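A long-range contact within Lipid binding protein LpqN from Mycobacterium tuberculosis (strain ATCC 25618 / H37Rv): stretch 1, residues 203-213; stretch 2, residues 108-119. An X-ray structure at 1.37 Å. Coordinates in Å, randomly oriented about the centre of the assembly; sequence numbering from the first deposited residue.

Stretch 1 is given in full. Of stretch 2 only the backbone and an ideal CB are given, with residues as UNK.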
# COMPACT_ATOMS: atom_id res chain seq x y z
N ALA A 203 1.05 -5.54 -0.99
CA ALA A 203 1.58 -6.88 -0.74
C ALA A 203 1.20 -7.81 -1.88
O ALA A 203 0.08 -7.75 -2.40
CB ALA A 203 1.02 -7.42 0.58
N ASP A 204 2.14 -8.67 -2.27
CA ASP A 204 1.88 -9.63 -3.34
C ASP A 204 2.71 -10.88 -3.11
O ASP A 204 3.89 -10.80 -2.78
CB ASP A 204 2.21 -9.01 -4.70
CG ASP A 204 2.30 -10.05 -5.80
OD1 ASP A 204 1.25 -10.54 -6.26
OD2 ASP A 204 3.44 -10.38 -6.21
N ALA A 205 2.07 -12.04 -3.29
CA ALA A 205 2.78 -13.31 -3.22
C ALA A 205 1.98 -14.36 -3.96
O ALA A 205 0.78 -14.20 -4.19
CB ALA A 205 3.00 -13.74 -1.76
N LEU A 206 2.66 -15.44 -4.34
CA LEU A 206 1.95 -16.60 -4.84
C LEU A 206 1.03 -17.14 -3.75
O LEU A 206 1.30 -17.04 -2.56
CB LEU A 206 2.95 -17.68 -5.26
CG LEU A 206 3.78 -17.35 -6.50
CD1 LEU A 206 5.00 -18.26 -6.59
CD2 LEU A 206 2.93 -17.48 -7.76
N ASP A 207 -0.10 -17.72 -4.19
CA ASP A 207 -1.12 -18.22 -3.27
C ASP A 207 -0.52 -19.07 -2.16
O ASP A 207 -0.91 -18.93 -0.99
CB ASP A 207 -2.15 -19.03 -4.06
CG ASP A 207 -3.21 -19.64 -3.16
OD1 ASP A 207 -4.02 -18.87 -2.60
OD2 ASP A 207 -3.23 -20.89 -3.02
N ASP A 208 0.42 -19.95 -2.49
CA ASP A 208 0.95 -20.87 -1.49
C ASP A 208 1.76 -20.17 -0.41
O ASP A 208 2.06 -20.79 0.62
CB ASP A 208 1.78 -21.96 -2.16
CG ASP A 208 2.02 -23.15 -1.26
OD1 ASP A 208 1.03 -23.70 -0.72
OD2 ASP A 208 3.19 -23.56 -1.10
N GLU A 209 2.13 -18.90 -0.60
CA GLU A 209 2.88 -18.13 0.39
C GLU A 209 2.02 -17.05 1.04
O GLU A 209 2.54 -16.04 1.53
CB GLU A 209 4.17 -17.58 -0.21
CG GLU A 209 5.17 -18.68 -0.53
CD GLU A 209 6.33 -18.23 -1.39
OE1 GLU A 209 7.47 -18.17 -0.87
OE2 GLU A 209 6.11 -17.95 -2.59
N THR A 210 0.70 -17.25 1.07
CA THR A 210 -0.20 -16.28 1.66
C THR A 210 0.14 -16.01 3.12
O THR A 210 0.12 -14.86 3.56
CB THR A 210 -1.64 -16.80 1.55
OG1 THR A 210 -2.05 -16.80 0.17
CG2 THR A 210 -2.59 -15.92 2.34
N MET A 211 0.45 -17.06 3.89
CA MET A 211 0.70 -16.87 5.31
C MET A 211 1.95 -16.03 5.56
O MET A 211 2.02 -15.32 6.57
CB MET A 211 0.84 -18.22 6.01
CG MET A 211 0.91 -18.12 7.54
SD MET A 211 -0.63 -17.54 8.29
CE MET A 211 -1.73 -18.88 7.87
N THR A 212 2.94 -16.10 4.67
CA THR A 212 4.12 -15.26 4.82
C THR A 212 3.74 -13.78 4.78
O THR A 212 4.25 -12.99 5.57
CB THR A 212 5.13 -15.59 3.72
OG1 THR A 212 5.38 -16.99 3.70
CG2 THR A 212 6.44 -14.85 3.96
N LEU A 213 2.84 -13.40 3.87
CA LEU A 213 2.37 -12.02 3.83
C LEU A 213 1.64 -11.66 5.11
O LEU A 213 1.85 -10.57 5.68
CB LEU A 213 1.43 -11.81 2.64
CG LEU A 213 2.02 -11.85 1.24
CD1 LEU A 213 0.93 -11.55 0.22
CD2 LEU A 213 3.18 -10.86 1.10
N UNK A 108 11.27 -7.65 1.09
CA UNK A 108 11.15 -8.88 0.33
C UNK A 108 11.51 -10.04 1.25
O UNK A 108 12.40 -9.92 2.10
CB UNK A 108 12.04 -8.86 -0.91
N UNK A 109 10.80 -11.16 1.09
CA UNK A 109 11.03 -12.34 1.91
C UNK A 109 12.29 -13.06 1.43
O UNK A 109 12.47 -13.28 0.23
CB UNK A 109 9.82 -13.28 1.87
N UNK A 110 13.15 -13.43 2.38
CA UNK A 110 14.47 -13.98 2.06
C UNK A 110 14.48 -15.49 1.90
O UNK A 110 15.55 -16.06 1.65
CB UNK A 110 15.47 -13.59 3.15
N UNK A 111 13.34 -16.16 2.05
CA UNK A 111 13.25 -17.61 1.89
C UNK A 111 12.08 -17.96 0.97
O UNK A 111 11.19 -18.74 1.34
CB UNK A 111 13.09 -18.30 3.25
N UNK A 112 12.06 -17.42 -0.24
CA UNK A 112 10.94 -17.67 -1.15
C UNK A 112 11.01 -19.06 -1.76
O UNK A 112 12.09 -19.62 -1.99
CB UNK A 112 10.91 -16.62 -2.26
N UNK A 113 9.83 -19.62 -2.03
CA UNK A 113 9.76 -20.88 -2.75
C UNK A 113 10.29 -20.73 -4.17
O UNK A 113 10.87 -21.68 -4.72
CB UNK A 113 8.32 -21.40 -2.77
N UNK A 114 10.11 -19.56 -4.77
CA UNK A 114 10.62 -19.25 -6.10
C UNK A 114 11.40 -17.95 -6.01
O UNK A 114 10.79 -16.87 -5.92
CB UNK A 114 9.49 -19.15 -7.13
N UNK A 115 12.73 -18.00 -6.04
CA UNK A 115 13.50 -16.75 -5.91
C UNK A 115 13.23 -15.75 -7.01
O UNK A 115 13.54 -14.56 -6.84
CB UNK A 115 15.00 -17.06 -5.89
N UNK A 116 12.66 -16.19 -8.13
CA UNK A 116 12.24 -15.28 -9.19
C UNK A 116 10.86 -14.67 -8.94
O UNK A 116 10.42 -13.84 -9.74
CB UNK A 116 12.24 -16.02 -10.53
N UNK A 117 10.18 -15.06 -7.86
CA UNK A 117 8.85 -14.55 -7.56
C UNK A 117 8.64 -14.59 -6.04
O UNK A 117 7.77 -15.32 -5.54
CB UNK A 117 7.78 -15.36 -8.29
N UNK A 118 9.41 -13.81 -5.29
CA UNK A 118 9.33 -13.87 -3.83
C UNK A 118 8.19 -13.01 -3.31
O UNK A 118 7.80 -12.02 -3.94
CB UNK A 118 10.65 -13.42 -3.20
N UNK A 119 7.64 -13.35 -2.14
CA UNK A 119 6.69 -12.44 -1.50
C UNK A 119 7.33 -11.09 -1.23
O UNK A 119 8.48 -11.00 -0.80
CB UNK A 119 6.16 -13.04 -0.20

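Position 108 is extended, and its ideal CB finds nothing of stretch 1 within 5.5 Å. The strand geometry would suit a beta-branched residue among others. The residue is V108, which makes no contact with stretch 1.

Position 109 is also extended, but its CB points toward stretch 1. The ideal CB lies 4.3 Å from T212 CG2, so the helix offers a methyl group. An aliphatic side chain could pack against it, and so could an aromatic ring. The residue is Y109. Its chi1 is t, and the ring turns one face to the methyl in a CH-pi contact: T212 CG2 sits 3.4 Å from the centroid of the Y109 ring, 9° off the normal.

Positions 110 and 111 have no atom of stretch 1 within 5.5 Å of their ideal CB atoms. Many residues would fit. They are T110 and Q111, and neither side chain reaches stretch 1.

Position 112 has phi -76° and psi 149°, which proline tolerates. The CB points sideways, 4.0 Å from E209 OE1, so an acidic side chain would be a poor choice. The residue is P112. Its ring has no charge to set against the carboxylate, and P112 CA lies 3.5 Å from E209 OE1.

At position 113 the backbone N is aimed at the E209 carboxylate. That bond needs a free N-H, which excludes proline. The CB points toward stretch 1, 3.8 Å from E209 OE1, so a small or a polar but not acidic residue would suit. The residue is A113. A113 N donates to E209 OE1 at 3.0 Å and 171°, a nearly straight hydrogen bond. A113 CB lies 3.8 Å from E209 OE1.

Position 114 points its CB toward stretch 1, but the ideal CB is 4.6 Å from L206 CD1. The turn narrows the choice more than a close pocket does. The position begins a type I turn, where Asp, Asn or Ser often accepts a bond from the backbone. The residue is D114, and D114 OD1 accepts from the backbone N of position 116 at 3.0 Å. Water 1 links D114 N to E209 OE2.

Positions 115 and 116 are the turn's middle, beyond the reach of stretch 1. Phi of -61° at 115 allows proline; 116 suits a polar residue. They are P115 and N116.

Position 117 points its CB toward stretch 1, 4.4 Å from L206 CD1. An apolar chain would suit that leucine, while nearby D204 would favour a positive charge. The residue is instead D117. D117 OD2 lies 3.6 Å from L206 CD2, and D117 OD1 is 4.6 Å from D204 OD2, two like charges close together. Both D117 carboxylate oxygens have hydrogen-bond partners elsewhere in the structure. Water 2 joins D117 O to L206 N and E209 OE2.

Position 118 points away. Many residues would suit; phi of -83° also allows proline. The residue is P118.

Position 119 points its CB sideways, 3.6 Å from A205 CB and 3.9 Å from L213 CD2. A compact apolar residue, such as alanine or proline, would suit; phi of -59° allows proline. The residue is P119. P119 CB packs 3.7 Å from A205 CB, and P119 CA makes a CA-H...O contact of 3.5 Å with D204 O.

Stretch 2 108-119: VYTQPADPNDPP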
# COMPACT_ATOMS: atom_id res chain seq x y z
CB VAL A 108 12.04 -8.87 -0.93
CG1 VAL A 108 13.51 -8.68 -0.55
CG2 VAL A 108 11.86 -10.15 -1.72
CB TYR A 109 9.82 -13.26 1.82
CG TYR A 109 9.83 -14.41 2.80
CD1 TYR A 109 9.88 -14.19 4.16
CD2 TYR A 109 9.76 -15.73 2.35
CE1 TYR A 109 9.88 -15.24 5.06
CE2 TYR A 109 9.76 -16.78 3.24
CZ TYR A 109 9.82 -16.53 4.59
OH TYR A 109 9.81 -17.58 5.49
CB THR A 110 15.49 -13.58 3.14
OG1 THR A 110 15.13 -14.18 4.39
CG2 THR A 110 15.53 -12.07 3.30
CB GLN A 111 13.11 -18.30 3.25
CG GLN A 111 14.40 -18.29 4.05
CD GLN A 111 14.17 -18.43 5.54
OE1 GLN A 111 13.04 -18.59 5.99
NE2 GLN A 111 15.25 -18.38 6.32
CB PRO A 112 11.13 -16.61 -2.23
CG PRO A 112 12.60 -16.41 -2.29
CD PRO A 112 13.09 -16.57 -0.87
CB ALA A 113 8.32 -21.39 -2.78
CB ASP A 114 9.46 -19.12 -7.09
CG ASP A 114 9.93 -18.86 -8.51
OD1 ASP A 114 11.16 -18.76 -8.73
OD2 ASP A 114 9.07 -18.77 -9.41
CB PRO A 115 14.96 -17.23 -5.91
CG PRO A 115 14.93 -18.55 -6.59
CD PRO A 115 13.61 -19.17 -6.24
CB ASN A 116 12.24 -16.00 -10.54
CG ASN A 116 13.63 -16.15 -11.13
OD1 ASN A 116 14.06 -15.33 -11.94
ND2 ASN A 116 14.34 -17.19 -10.72
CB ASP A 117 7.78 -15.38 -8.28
CG ASP A 117 6.43 -14.70 -8.30
OD1 ASP A 117 6.31 -13.59 -7.75
OD2 ASP A 117 5.49 -15.28 -8.88
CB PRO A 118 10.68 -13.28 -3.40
CG PRO A 118 10.99 -12.28 -4.47
CD PRO A 118 10.47 -12.90 -5.76
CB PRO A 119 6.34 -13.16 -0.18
CG PRO A 119 6.66 -14.59 -0.43
CD PRO A 119 7.83 -14.60 -1.37
O HOH W 1 8.34 -17.45 -4.03
O HOH W 2 5.42 -15.49 -3.88
O HOH W 3 5.75 -9.89 -5.40
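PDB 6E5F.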